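Local coordinates for protein pantothenate kinase (PDB 3TQC) that catalyses the ATP-dependent phosphorylation of pantothenate to 4'-phosphopantothenate, the first step of coenzyme A biosynthesis, at residues N289-E292 and N293-Y297; Y297-A301 and Q302-E306. All coordinates share one frame; numbering follows the deposited sequence.

Interaction 1: N289-E292 and N293-Y297; sequences NLME and NILPY
Asn-289 and Asn-293 meet one turn apart where helix 271-294 runs out, widening through a pi-type turn into a 3-10 turn. Asn-293 keeps the alpha-helical pattern: its N bonds to Asn-289 O at 2.8 Å. Its side chain crosses that of Asn-289 at roughly a right angle, the amide planes turned 61° apart, and the modelled OD1 atoms, both acceptors, lie 3.0 Å apart, a contact that leaves the orientation of one amide in some doubt. A water donates to Asn-293 OD1 at 2.9 Å and to Glu-292 OE1 at 2.7 Å and so bridges these two side chains. At Ile-294 the spiral slackens, and its N makes only weak bonds to the carbonyls of Asn-289 and Leu-290. Its CB packs at 4.2 Å against CD1 of Leu-290, whose CG lies anti to the backbone N (chi1 173°), which brings that branch back over the turn. Leu-295 completes the five-residue step, its N donating nearly straight (162°) and in the carbonyl plane to Leu-290 O. Its CD2 lies alongside Met-291 SD, the two side chains pointing the same way. Pro-296 has no N-H to continue the series. Its ring instead sits over the carbonyl end of the helix, near Glu-292 O, which bonds to Arg-213 of the second subunit, and brings CG to 3.3 Å from Met-291 O. The 3-10 segment that follows opens with Tyr-297 N bonded to Ile-294 O at 3.0 Å.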
# COMPACT_ATOMS: atom_id res chain seq x y z
N ASN B 289 22.49 -4.82 -0.64
CA ASN B 289 21.11 -5.09 -0.31
C ASN B 289 20.39 -3.77 -0.01
O ASN B 289 19.33 -3.48 -0.57
CB ASN B 289 21.03 -6.03 0.90
CG ASN B 289 19.66 -6.65 1.08
OD1 ASN B 289 18.84 -6.64 0.17
ND2 ASN B 289 19.42 -7.21 2.27
N LEU B 290 21.00 -2.96 0.84
CA LEU B 290 20.46 -1.64 1.14
C LEU B 290 20.21 -0.86 -0.14
O LEU B 290 19.11 -0.36 -0.36
CB LEU B 290 21.41 -0.89 2.06
CG LEU B 290 21.12 0.57 2.38
CD1 LEU B 290 19.77 0.73 3.05
CD2 LEU B 290 22.23 1.07 3.27
N MET B 291 21.22 -0.77 -1.01
CA MET B 291 21.12 0.08 -2.19
C MET B 291 20.14 -0.47 -3.22
O MET B 291 19.47 0.30 -3.90
CB MET B 291 22.49 0.33 -2.83
CG MET B 291 23.51 1.13 -1.97
SD MET B 291 22.85 2.59 -1.10
CE MET B 291 22.83 3.82 -2.41
N GLU B 292 20.05 -1.80 -3.32
CA GLU B 292 19.27 -2.45 -4.38
C GLU B 292 17.84 -2.79 -3.98
O GLU B 292 16.94 -2.76 -4.81
CB GLU B 292 19.97 -3.72 -4.87
CG GLU B 292 21.30 -3.48 -5.56
CD GLU B 292 21.85 -4.74 -6.26
OE1 GLU B 292 21.45 -5.88 -5.92
OE2 GLU B 292 22.68 -4.58 -7.15
N ASN B 293 17.62 -3.14 -2.72
CA ASN B 293 16.34 -3.71 -2.31
C ASN B 293 15.61 -3.04 -1.15
O ASN B 293 14.43 -3.30 -0.93
CB ASN B 293 16.54 -5.18 -1.95
CG ASN B 293 17.29 -5.92 -3.02
OD1 ASN B 293 18.36 -6.46 -2.78
ND2 ASN B 293 16.74 -5.95 -4.23
N ILE B 294 16.29 -2.20 -0.39
CA ILE B 294 15.71 -1.62 0.81
C ILE B 294 15.45 -0.15 0.58
O ILE B 294 14.30 0.28 0.55
CB ILE B 294 16.63 -1.83 2.03
CG1 ILE B 294 17.00 -3.32 2.15
CG2 ILE B 294 15.96 -1.28 3.31
CD1 ILE B 294 17.87 -3.67 3.35
N LEU B 295 16.52 0.61 0.34
CA LEU B 295 16.46 2.06 0.19
C LEU B 295 15.55 2.54 -0.96
O LEU B 295 14.90 3.57 -0.83
CB LEU B 295 17.87 2.61 -0.02
CG LEU B 295 18.11 4.10 0.23
CD1 LEU B 295 17.74 4.47 1.67
CD2 LEU B 295 19.57 4.47 -0.07
N PRO B 296 15.52 1.81 -2.08
CA PRO B 296 14.61 2.20 -3.14
C PRO B 296 13.14 2.27 -2.73
O PRO B 296 12.37 2.95 -3.37
CB PRO B 296 14.80 1.10 -4.18
CG PRO B 296 16.21 0.71 -4.00
CD PRO B 296 16.43 0.74 -2.53
N TYR B 297 12.76 1.55 -1.68
CA TYR B 297 11.37 1.53 -1.24
C TYR B 297 11.15 2.41 -0.01
O TYR B 297 10.05 2.45 0.52
CB TYR B 297 10.91 0.09 -1.01
CG TYR B 297 10.98 -0.71 -2.27
CD1 TYR B 297 9.98 -0.60 -3.23
CD2 TYR B 297 12.07 -1.55 -2.55
CE1 TYR B 297 10.04 -1.32 -4.43
CE2 TYR B 297 12.14 -2.27 -3.74
CZ TYR B 297 11.12 -2.15 -4.68
OH TYR B 297 11.18 -2.86 -5.86
O HOH W 1 19.32 -7.45 -5.34

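Interaction 2: Y297-A301 and Q302-E306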
# COMPACT_ATOMS: atom_id res chain seq x y z
N TYR B 297 12.76 1.55 -1.68
CA TYR B 297 11.37 1.53 -1.24
C TYR B 297 11.15 2.41 -0.01
O TYR B 297 10.05 2.45 0.52
CB TYR B 297 10.91 0.09 -1.01
CG TYR B 297 10.98 -0.71 -2.27
CD1 TYR B 297 9.98 -0.60 -3.23
CD2 TYR B 297 12.07 -1.55 -2.55
CE1 TYR B 297 10.04 -1.32 -4.43
CE2 TYR B 297 12.14 -2.27 -3.74
CZ TYR B 297 11.12 -2.15 -4.68
OH TYR B 297 11.18 -2.86 -5.86
N LYS B 298 12.17 3.17 0.39
CA LYS B 298 12.09 4.01 1.58
C LYS B 298 10.84 4.92 1.56
O LYS B 298 10.15 5.10 2.58
CB LYS B 298 13.36 4.87 1.72
CG LYS B 298 13.37 5.77 2.94
CD LYS B 298 14.59 6.71 3.01
CE LYS B 298 14.52 7.79 1.94
NZ LYS B 298 15.23 8.99 2.36
N ASN B 299 10.58 5.49 0.40
CA ASN B 299 9.52 6.48 0.29
C ASN B 299 8.14 5.85 0.30
O ASN B 299 7.14 6.56 0.19
CB ASN B 299 9.75 7.37 -0.94
CG ASN B 299 10.98 8.26 -0.77
OD1 ASN B 299 11.44 8.50 0.35
ND2 ASN B 299 11.52 8.74 -1.89
N ARG B 300 8.05 4.53 0.44
CA ARG B 300 6.74 3.90 0.62
C ARG B 300 6.27 3.97 2.07
O ARG B 300 5.13 3.72 2.33
CB ARG B 300 6.75 2.45 0.16
CG ARG B 300 7.06 2.24 -1.30
CD ARG B 300 6.69 0.83 -1.71
NE ARG B 300 5.26 0.59 -1.52
CZ ARG B 300 4.71 -0.53 -1.07
NH1 ARG B 300 5.46 -1.59 -0.76
NH2 ARG B 300 3.38 -0.60 -0.92
N ALA B 301 7.17 4.30 2.99
CA ALA B 301 6.89 4.35 4.41
C ALA B 301 6.04 5.53 4.76
O ALA B 301 6.15 6.59 4.13
CB ALA B 301 8.19 4.42 5.20
N GLN B 302 5.19 5.36 5.76
CA GLN B 302 4.37 6.46 6.28
C GLN B 302 5.24 7.39 7.14
O GLN B 302 5.02 8.59 7.19
CB GLN B 302 3.22 5.93 7.13
CG GLN B 302 1.99 5.55 6.37
CD GLN B 302 2.16 4.26 5.62
OE1 GLN B 302 2.60 3.26 6.18
NE2 GLN B 302 1.84 4.29 4.33
N LEU B 303 6.20 6.81 7.83
CA LEU B 303 7.02 7.54 8.77
C LEU B 303 8.47 7.16 8.55
O LEU B 303 8.82 5.99 8.46
CB LEU B 303 6.58 7.18 10.19
CG LEU B 303 7.12 7.99 11.36
CD1 LEU B 303 6.09 7.97 12.48
CD2 LEU B 303 8.43 7.44 11.83
N ILE B 304 9.33 8.16 8.43
CA ILE B 304 10.75 7.88 8.33
C ILE B 304 11.43 8.49 9.53
O ILE B 304 11.26 9.67 9.80
CB ILE B 304 11.34 8.41 7.03
CG1 ILE B 304 10.64 7.73 5.84
CG2 ILE B 304 12.84 8.16 6.97
CD1 ILE B 304 10.83 8.46 4.54
N LEU B 305 12.16 7.66 10.26
CA LEU B 305 12.97 8.11 11.37
C LEU B 305 14.37 8.18 10.85
O LEU B 305 14.90 7.19 10.35
CB LEU B 305 12.92 7.13 12.53
CG LEU B 305 11.58 6.86 13.18
CD1 LEU B 305 11.75 5.74 14.21
CD2 LEU B 305 11.07 8.11 13.82
N GLU B 306 14.97 9.36 10.93
CA GLU B 306 16.30 9.58 10.41
C GLU B 306 17.25 9.73 11.60
O GLU B 306 17.10 10.61 12.44
CB GLU B 306 16.30 10.83 9.52
CG GLU B 306 17.60 11.07 8.77
CD GLU B 306 17.57 12.31 7.89
OE1 GLU B 306 16.76 12.37 6.94
OE2 GLU B 306 18.38 13.23 8.14
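Ile-304, the second residue of strand 303-307, turns its side chain back onto the 3-10 turn that delivers the chain to the strand. With CG1 anti to the carbonyl carbon (chi1 -61°) and CD1 extended beyond it, the longer branch reaches two residues of the turn: CG1 lies 4.2 Å from Ala-301 CB, and CD1 lies 4.0 Å from Lys-298 CG and 3.9 Å from Lys-298 O. Ile-304 thus crosses the lysine at about a right angle and touches the near end of its aliphatic chain. Lys-298 runs extended through its first two torsions and then bends at chi3 (70°), carrying NZ to a long, weak ion pair with Asp-234; Glu-306 OE1 is a further acidic neighbour, 5.9 Å from NZ. The turn itself is tied by Arg-300 N to Tyr-297 O at 2.9 Å and Ala-301 N to Lys-298 O at 3.1 Å. The side chain of Arg-300 leaves the backbone away from the strand segment; its guanidinium group bonds to Leu-208 O and Ser-224 OG and forms a salt bridge with Asp-225 of the second subunit. Gln-302 folds at chi2 (74°), and its OE1 is held by Ser-230 OG. Because strand 303-307 pairs in parallel with strand 229-234 after the intervening helices, this turn is the return leg of a beta-alpha-beta crossover, the connection on which P-loop kinase folds are built.

Overall arrangement
Interactions 1 and 2 are successive stages of a single helix-to-strand return, sharing Tyr-297 and centred 12 Å apart. Interaction 1 lies nearer the nucleotide: the side chain of Leu-290 is about 4 Å from that of Ser-100, which lines the ADP pocket, and the side chain of Ile-294 touches the P-loop and lies about 9 Å from the ADP. Interaction 2 starts farther off, the side chain of Leu-303 being about 13 Å from ADP, but its strand leads directly to Lys-307, another residue of that pocket. Both also face the second subunit, so this short return borders the P-loop and the dimer interface alike.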